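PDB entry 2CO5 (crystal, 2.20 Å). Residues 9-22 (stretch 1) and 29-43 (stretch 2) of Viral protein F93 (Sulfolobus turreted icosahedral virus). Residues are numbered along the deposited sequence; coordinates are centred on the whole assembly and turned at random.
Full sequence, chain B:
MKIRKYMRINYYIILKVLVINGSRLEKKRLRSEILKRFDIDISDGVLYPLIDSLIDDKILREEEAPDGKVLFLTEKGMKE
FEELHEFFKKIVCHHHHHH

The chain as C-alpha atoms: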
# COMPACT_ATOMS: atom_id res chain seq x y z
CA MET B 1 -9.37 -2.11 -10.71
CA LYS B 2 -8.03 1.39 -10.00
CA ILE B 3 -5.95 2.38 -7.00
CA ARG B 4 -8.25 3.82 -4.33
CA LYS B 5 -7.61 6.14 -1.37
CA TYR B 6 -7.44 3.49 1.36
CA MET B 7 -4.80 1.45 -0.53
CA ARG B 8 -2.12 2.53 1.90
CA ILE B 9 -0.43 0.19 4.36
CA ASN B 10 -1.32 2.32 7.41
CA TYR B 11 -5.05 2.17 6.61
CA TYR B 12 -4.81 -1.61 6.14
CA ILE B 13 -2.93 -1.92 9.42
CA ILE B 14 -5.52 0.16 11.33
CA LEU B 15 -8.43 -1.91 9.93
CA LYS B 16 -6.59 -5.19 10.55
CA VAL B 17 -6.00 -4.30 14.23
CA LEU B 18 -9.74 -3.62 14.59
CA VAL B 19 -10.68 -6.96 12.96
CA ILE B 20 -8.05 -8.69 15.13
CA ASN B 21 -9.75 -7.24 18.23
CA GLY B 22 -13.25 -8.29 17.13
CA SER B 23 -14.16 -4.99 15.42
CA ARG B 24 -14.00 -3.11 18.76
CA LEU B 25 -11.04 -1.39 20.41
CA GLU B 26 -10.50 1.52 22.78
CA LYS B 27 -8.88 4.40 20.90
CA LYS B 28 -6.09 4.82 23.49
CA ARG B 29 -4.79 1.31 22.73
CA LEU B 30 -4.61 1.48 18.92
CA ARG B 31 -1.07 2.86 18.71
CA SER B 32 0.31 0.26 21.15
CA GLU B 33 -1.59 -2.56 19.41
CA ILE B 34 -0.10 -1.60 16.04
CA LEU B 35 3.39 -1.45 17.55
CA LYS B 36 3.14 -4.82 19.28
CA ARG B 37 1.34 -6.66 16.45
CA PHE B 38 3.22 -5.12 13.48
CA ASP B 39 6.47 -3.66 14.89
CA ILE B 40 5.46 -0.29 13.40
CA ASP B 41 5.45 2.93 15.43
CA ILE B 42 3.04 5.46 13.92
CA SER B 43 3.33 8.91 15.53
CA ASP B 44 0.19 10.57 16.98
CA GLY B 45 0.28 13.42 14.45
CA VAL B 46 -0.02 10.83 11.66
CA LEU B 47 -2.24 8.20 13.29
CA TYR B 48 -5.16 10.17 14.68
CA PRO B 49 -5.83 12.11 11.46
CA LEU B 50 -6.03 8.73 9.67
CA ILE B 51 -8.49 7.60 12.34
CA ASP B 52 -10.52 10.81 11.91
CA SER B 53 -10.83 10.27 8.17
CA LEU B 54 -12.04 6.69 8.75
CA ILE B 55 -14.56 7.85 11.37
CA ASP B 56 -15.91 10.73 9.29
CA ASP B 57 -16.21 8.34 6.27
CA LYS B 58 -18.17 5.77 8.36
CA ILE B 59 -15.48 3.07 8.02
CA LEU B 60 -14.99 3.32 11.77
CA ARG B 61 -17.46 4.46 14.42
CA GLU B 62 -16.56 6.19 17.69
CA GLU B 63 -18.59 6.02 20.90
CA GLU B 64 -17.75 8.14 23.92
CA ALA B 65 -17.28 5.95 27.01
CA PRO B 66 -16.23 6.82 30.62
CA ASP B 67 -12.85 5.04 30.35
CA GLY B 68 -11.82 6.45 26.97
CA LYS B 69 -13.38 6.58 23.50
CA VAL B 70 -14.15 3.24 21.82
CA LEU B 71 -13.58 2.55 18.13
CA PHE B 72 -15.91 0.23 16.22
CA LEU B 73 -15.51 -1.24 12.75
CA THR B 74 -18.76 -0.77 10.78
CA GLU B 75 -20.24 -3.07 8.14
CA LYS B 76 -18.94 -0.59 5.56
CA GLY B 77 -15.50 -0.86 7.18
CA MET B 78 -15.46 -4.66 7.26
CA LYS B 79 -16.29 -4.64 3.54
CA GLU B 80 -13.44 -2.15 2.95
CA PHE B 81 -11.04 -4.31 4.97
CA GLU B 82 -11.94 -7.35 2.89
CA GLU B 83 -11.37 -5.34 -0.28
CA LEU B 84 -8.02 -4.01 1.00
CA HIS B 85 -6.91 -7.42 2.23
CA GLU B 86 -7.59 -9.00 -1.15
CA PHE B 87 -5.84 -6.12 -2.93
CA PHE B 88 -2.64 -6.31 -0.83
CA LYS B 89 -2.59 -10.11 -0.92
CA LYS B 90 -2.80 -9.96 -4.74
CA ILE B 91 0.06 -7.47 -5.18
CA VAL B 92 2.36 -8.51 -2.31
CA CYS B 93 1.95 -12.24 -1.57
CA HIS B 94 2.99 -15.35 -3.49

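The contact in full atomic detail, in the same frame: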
# COMPACT_ATOMS: atom_id res chain seq x y z
N ILE B 9 -0.71 1.21 3.37
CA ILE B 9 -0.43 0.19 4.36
C ILE B 9 -0.95 0.58 5.75
O ILE B 9 -1.43 -0.27 6.50
CB ILE B 9 1.08 -0.16 4.38
CG1 ILE B 9 1.29 -1.60 4.85
CG2 ILE B 9 1.89 0.84 5.22
CD1 ILE B 9 0.72 -2.63 3.89
N ASN B 10 -0.91 1.87 6.08
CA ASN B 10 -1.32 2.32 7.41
C ASN B 10 -2.83 2.20 7.62
O ASN B 10 -3.27 1.91 8.73
CB ASN B 10 -0.84 3.75 7.66
CG ASN B 10 0.63 3.81 8.06
OD1 ASN B 10 1.22 4.89 8.16
ND2 ASN B 10 1.22 2.65 8.31
N TYR B 11 -3.61 2.40 6.55
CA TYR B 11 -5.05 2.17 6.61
C TYR B 11 -5.33 0.68 6.78
O TYR B 11 -6.16 0.31 7.60
CB TYR B 11 -5.76 2.68 5.35
CG TYR B 11 -6.00 4.18 5.30
CD1 TYR B 11 -6.63 4.84 6.36
CD2 TYR B 11 -5.63 4.92 4.20
CE1 TYR B 11 -6.87 6.20 6.31
CE2 TYR B 11 -5.87 6.30 4.14
CZ TYR B 11 -6.49 6.92 5.19
OH TYR B 11 -6.72 8.28 5.15
N TYR B 12 -4.65 -0.16 6.02
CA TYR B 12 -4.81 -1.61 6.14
C TYR B 12 -4.48 -2.05 7.56
O TYR B 12 -5.23 -2.80 8.18
CB TYR B 12 -3.92 -2.36 5.15
CG TYR B 12 -3.96 -3.86 5.35
CD1 TYR B 12 -5.04 -4.61 4.90
CD2 TYR B 12 -2.93 -4.52 6.03
CE1 TYR B 12 -5.09 -5.98 5.10
CE2 TYR B 12 -2.97 -5.89 6.23
CZ TYR B 12 -4.06 -6.61 5.77
OH TYR B 12 -4.12 -7.97 5.95
N ILE B 13 -3.36 -1.57 8.08
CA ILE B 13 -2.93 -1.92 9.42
C ILE B 13 -3.95 -1.52 10.49
O ILE B 13 -4.24 -2.30 11.38
CB ILE B 13 -1.56 -1.30 9.72
CG1 ILE B 13 -0.47 -2.06 8.97
CG2 ILE B 13 -1.29 -1.31 11.20
CD1 ILE B 13 0.85 -1.35 8.91
N ILE B 14 -4.49 -0.30 10.39
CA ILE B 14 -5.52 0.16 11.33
C ILE B 14 -6.74 -0.76 11.30
O ILE B 14 -7.21 -1.21 12.35
CB ILE B 14 -5.97 1.61 11.04
CG1 ILE B 14 -4.85 2.60 11.42
CG2 ILE B 14 -7.25 1.93 11.80
CD1 ILE B 14 -5.10 4.02 10.95
N LEU B 15 -7.26 -1.03 10.10
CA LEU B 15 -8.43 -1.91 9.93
C LEU B 15 -8.17 -3.34 10.40
O LEU B 15 -9.05 -3.99 10.95
CB LEU B 15 -8.89 -1.92 8.46
CG LEU B 15 -9.97 -0.91 8.05
CD1 LEU B 15 -9.88 0.36 8.86
CD2 LEU B 15 -9.91 -0.61 6.55
N LYS B 16 -6.95 -3.83 10.17
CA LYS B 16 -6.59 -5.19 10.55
C LYS B 16 -6.55 -5.34 12.07
O LYS B 16 -6.96 -6.37 12.61
CB LYS B 16 -5.24 -5.58 9.93
CG LYS B 16 -4.74 -7.00 10.25
CD LYS B 16 -5.67 -8.07 9.75
CE LYS B 16 -5.11 -9.47 9.99
NZ LYS B 16 -6.15 -10.52 9.80
N VAL B 17 -6.06 -4.30 12.76
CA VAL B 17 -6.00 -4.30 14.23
C VAL B 17 -7.40 -4.28 14.85
O VAL B 17 -7.64 -4.92 15.88
CB VAL B 17 -5.13 -3.13 14.76
CG1 VAL B 17 -5.39 -2.85 16.24
CG2 VAL B 17 -3.66 -3.44 14.54
N LEU B 18 -8.33 -3.57 14.21
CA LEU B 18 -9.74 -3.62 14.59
C LEU B 18 -10.35 -5.02 14.43
O LEU B 18 -10.93 -5.56 15.36
CB LEU B 18 -10.56 -2.59 13.80
CG LEU B 18 -10.75 -1.24 14.51
CD1 LEU B 18 -11.80 -1.39 15.60
CD2 LEU B 18 -9.44 -0.72 15.07
N VAL B 19 -10.20 -5.60 13.24
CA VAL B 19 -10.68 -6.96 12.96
C VAL B 19 -10.07 -8.00 13.92
O VAL B 19 -10.77 -8.87 14.42
CB VAL B 19 -10.38 -7.38 11.50
CG1 VAL B 19 -10.62 -8.87 11.28
CG2 VAL B 19 -11.21 -6.55 10.54
N ILE B 20 -8.77 -7.88 14.15
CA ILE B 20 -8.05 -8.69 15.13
C ILE B 20 -8.68 -8.64 16.52
O ILE B 20 -8.74 -9.65 17.22
CB ILE B 20 -6.56 -8.24 15.23
CG1 ILE B 20 -5.70 -8.94 14.18
CG2 ILE B 20 -6.00 -8.52 16.61
CD1 ILE B 20 -4.27 -8.39 14.08
N ASN B 21 -9.15 -7.46 16.92
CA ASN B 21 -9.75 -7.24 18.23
C ASN B 21 -11.28 -7.31 18.19
O ASN B 21 -11.96 -6.68 18.99
CB ASN B 21 -9.28 -5.89 18.80
CG ASN B 21 -7.83 -5.92 19.23
OD1 ASN B 21 -7.50 -6.42 20.30
ND2 ASN B 21 -6.94 -5.38 18.39
N GLY B 22 -11.81 -8.09 17.25
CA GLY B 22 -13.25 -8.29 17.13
C GLY B 22 -14.05 -7.05 16.78
O GLY B 22 -15.15 -6.87 17.30
N ARG B 29 -5.61 2.50 22.86
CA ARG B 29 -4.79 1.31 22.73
C ARG B 29 -4.34 1.03 21.30
O ARG B 29 -3.49 0.18 21.09
CB ARG B 29 -5.55 0.11 23.31
CG ARG B 29 -5.53 0.13 24.84
CD ARG B 29 -6.62 -0.69 25.48
NE ARG B 29 -6.66 -0.42 26.92
CZ ARG B 29 -7.41 -1.07 27.81
NH1 ARG B 29 -8.22 -2.06 27.43
NH2 ARG B 29 -7.36 -0.72 29.09
N LEU B 30 -4.89 1.76 20.33
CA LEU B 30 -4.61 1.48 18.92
C LEU B 30 -3.13 1.57 18.60
O LEU B 30 -2.59 0.69 17.95
CB LEU B 30 -5.41 2.43 18.02
CG LEU B 30 -5.20 2.28 16.51
CD1 LEU B 30 -5.46 0.84 16.05
CD2 LEU B 30 -6.07 3.27 15.76
N ARG B 31 -2.48 2.64 19.05
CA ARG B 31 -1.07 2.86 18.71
C ARG B 31 -0.20 1.72 19.24
O ARG B 31 0.63 1.18 18.51
CB ARG B 31 -0.58 4.21 19.26
CG ARG B 31 0.80 4.61 18.73
CD ARG B 31 1.28 5.96 19.24
NE ARG B 31 2.70 6.14 18.93
CZ ARG B 31 3.44 7.21 19.25
NH1 ARG B 31 2.91 8.24 19.90
NH2 ARG B 31 4.72 7.24 18.91
N SER B 32 -0.40 1.37 20.51
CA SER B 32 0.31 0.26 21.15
C SER B 32 0.07 -1.06 20.43
O SER B 32 1.00 -1.83 20.21
CB SER B 32 -0.13 0.12 22.61
OG SER B 32 0.22 1.27 23.34
N GLU B 33 -1.20 -1.33 20.11
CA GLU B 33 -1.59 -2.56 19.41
C GLU B 33 -0.84 -2.71 18.09
O GLU B 33 -0.31 -3.77 17.79
CB GLU B 33 -3.09 -2.56 19.13
CG GLU B 33 -3.94 -3.01 20.29
CD GLU B 33 -3.77 -4.49 20.60
OE1 GLU B 33 -4.07 -5.32 19.71
OE2 GLU B 33 -3.33 -4.80 21.72
N ILE B 34 -0.82 -1.64 17.31
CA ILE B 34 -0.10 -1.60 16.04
C ILE B 34 1.39 -1.88 16.25
O ILE B 34 1.99 -2.66 15.50
CB ILE B 34 -0.27 -0.24 15.35
CG1 ILE B 34 -1.69 -0.09 14.82
CG2 ILE B 34 0.72 -0.09 14.20
CD1 ILE B 34 -2.02 1.34 14.39
N LEU B 35 1.97 -1.24 17.25
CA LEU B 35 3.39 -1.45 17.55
C LEU B 35 3.69 -2.90 17.93
O LEU B 35 4.66 -3.49 17.44
CB LEU B 35 3.87 -0.51 18.67
CG LEU B 35 5.36 -0.62 19.03
CD1 LEU B 35 6.24 -0.40 17.79
CD2 LEU B 35 5.71 0.35 20.14
N LYS B 36 2.86 -3.48 18.80
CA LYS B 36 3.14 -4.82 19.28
C LYS B 36 2.80 -5.90 18.26
O LYS B 36 3.49 -6.91 18.16
CB LYS B 36 2.50 -5.09 20.65
CG LYS B 36 1.01 -5.38 20.69
CD LYS B 36 0.73 -6.36 21.84
CE LYS B 36 -0.75 -6.47 22.15
NZ LYS B 36 -1.06 -7.65 22.99
N ARG B 37 1.74 -5.69 17.48
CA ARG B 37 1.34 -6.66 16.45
C ARG B 37 2.16 -6.54 15.16
O ARG B 37 2.45 -7.55 14.53
CB ARG B 37 -0.16 -6.54 16.13
CG ARG B 37 -1.09 -6.83 17.32
CD ARG B 37 -1.02 -8.28 17.78
NE ARG B 37 -1.62 -8.45 19.11
CZ ARG B 37 -2.84 -8.93 19.36
NH1 ARG B 37 -3.65 -9.30 18.37
NH2 ARG B 37 -3.25 -9.03 20.61
N PHE B 38 2.54 -5.33 14.77
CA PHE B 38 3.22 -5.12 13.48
C PHE B 38 4.63 -4.56 13.54
O PHE B 38 5.28 -4.43 12.51
CB PHE B 38 2.35 -4.25 12.57
CG PHE B 38 1.13 -4.95 12.07
CD1 PHE B 38 1.22 -5.88 11.04
CD2 PHE B 38 -0.12 -4.72 12.65
CE1 PHE B 38 0.10 -6.55 10.59
CE2 PHE B 38 -1.24 -5.38 12.20
CZ PHE B 38 -1.14 -6.30 11.16
N ASP B 39 5.12 -4.22 14.74
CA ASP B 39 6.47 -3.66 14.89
C ASP B 39 6.61 -2.30 14.21
O ASP B 39 7.71 -1.88 13.86
CB ASP B 39 7.51 -4.65 14.32
CG ASP B 39 8.80 -4.68 15.12
OD1 ASP B 39 8.73 -4.68 16.37
OD2 ASP B 39 9.88 -4.72 14.50
N ILE B 40 5.49 -1.60 14.03
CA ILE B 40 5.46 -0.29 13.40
C ILE B 40 4.99 0.75 14.41
O ILE B 40 3.97 0.57 15.08
CB ILE B 40 4.51 -0.28 12.18
CG1 ILE B 40 4.99 -1.27 11.11
CG2 ILE B 40 4.42 1.13 11.56
CD1 ILE B 40 3.97 -1.50 10.02
N ASP B 41 5.76 1.83 14.52
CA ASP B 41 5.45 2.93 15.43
C ASP B 41 4.94 4.11 14.61
O ASP B 41 5.72 4.82 13.97
CB ASP B 41 6.71 3.34 16.22
CG ASP B 41 6.38 4.05 17.53
OD1 ASP B 41 5.19 4.08 17.91
OD2 ASP B 41 7.32 4.55 18.19
N ILE B 42 3.62 4.30 14.60
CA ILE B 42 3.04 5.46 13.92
C ILE B 42 2.88 6.58 14.95
O ILE B 42 2.27 6.38 16.01
CB ILE B 42 1.68 5.12 13.28
CG1 ILE B 42 1.79 3.88 12.38
CG2 ILE B 42 1.17 6.30 12.47
CD1 ILE B 42 0.45 3.40 11.83
N SER B 43 3.44 7.75 14.65
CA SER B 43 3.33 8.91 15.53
C SER B 43 1.87 9.35 15.67
O SER B 43 1.03 9.03 14.82
CB SER B 43 4.20 10.05 15.00
OG SER B 43 3.78 10.44 13.70

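Two helices, 9-20 and 30-38, cross almost at right angles (96°), their axes 10.1 Å apart at closest approach. The clearest knob is Val17, which points toward the second helix where the backbones come nearest, its CA 6.7 Å from the CA of Ile34. Its side chain fills a hollow walled by Leu30, Glu33, Ile34 and Phe38. Val17 CG1 lies 3.7 Å from both Leu30 CD1 and Glu33 CB, while Val17 CG2 lies 3.9 Å from Ile34 CG1 and from Phe38 CE2, so each methyl packs against a different part of the wall.

One turn earlier, Ile13 makes a second bump. Its CG2 touches Ile34 CG2 at 3.8 Å and Phe38 CD2 at 3.9 Å; its other arm reaches past the helix end, bringing Ile13 CD1 within a tight 3.3 Å of Ile40 CD1. Phe38 thus fills space along the first helix, its ring edge met by Val17 CG2 and by Lys16 CG, the latter 3.8 Å from Phe38 CZ. Only the aliphatic base of Lys16 takes part, for the end of its chain leads away. Ile14 packs more loosely, with CG2 4.3 Å from Leu30 CD2.

Beyond the second helix, which Asp39 leaves with positive phi, the chain stays in contact: the Ile42 methyl CD1 lies 3.7 Å from the side-chain amide nitrogen ND2 of Asn10, a packing contact and not a hydrogen bond.

At the other end of the first helix the contact turns polar. Asn21 ND2 donates to Glu33 OE1 (3.2 Å, 164°), the one hydrogen bond between the stretches, and also to Val17 O (2.6 Å), which ties the amide back to its own helix. Glu33 therefore lines the Val17 hollow with CB and binds Asn21 with its carboxylate. Nearby, Ile20 CG2 presses to 3.0 Å from Arg37 NH1, a very close approach.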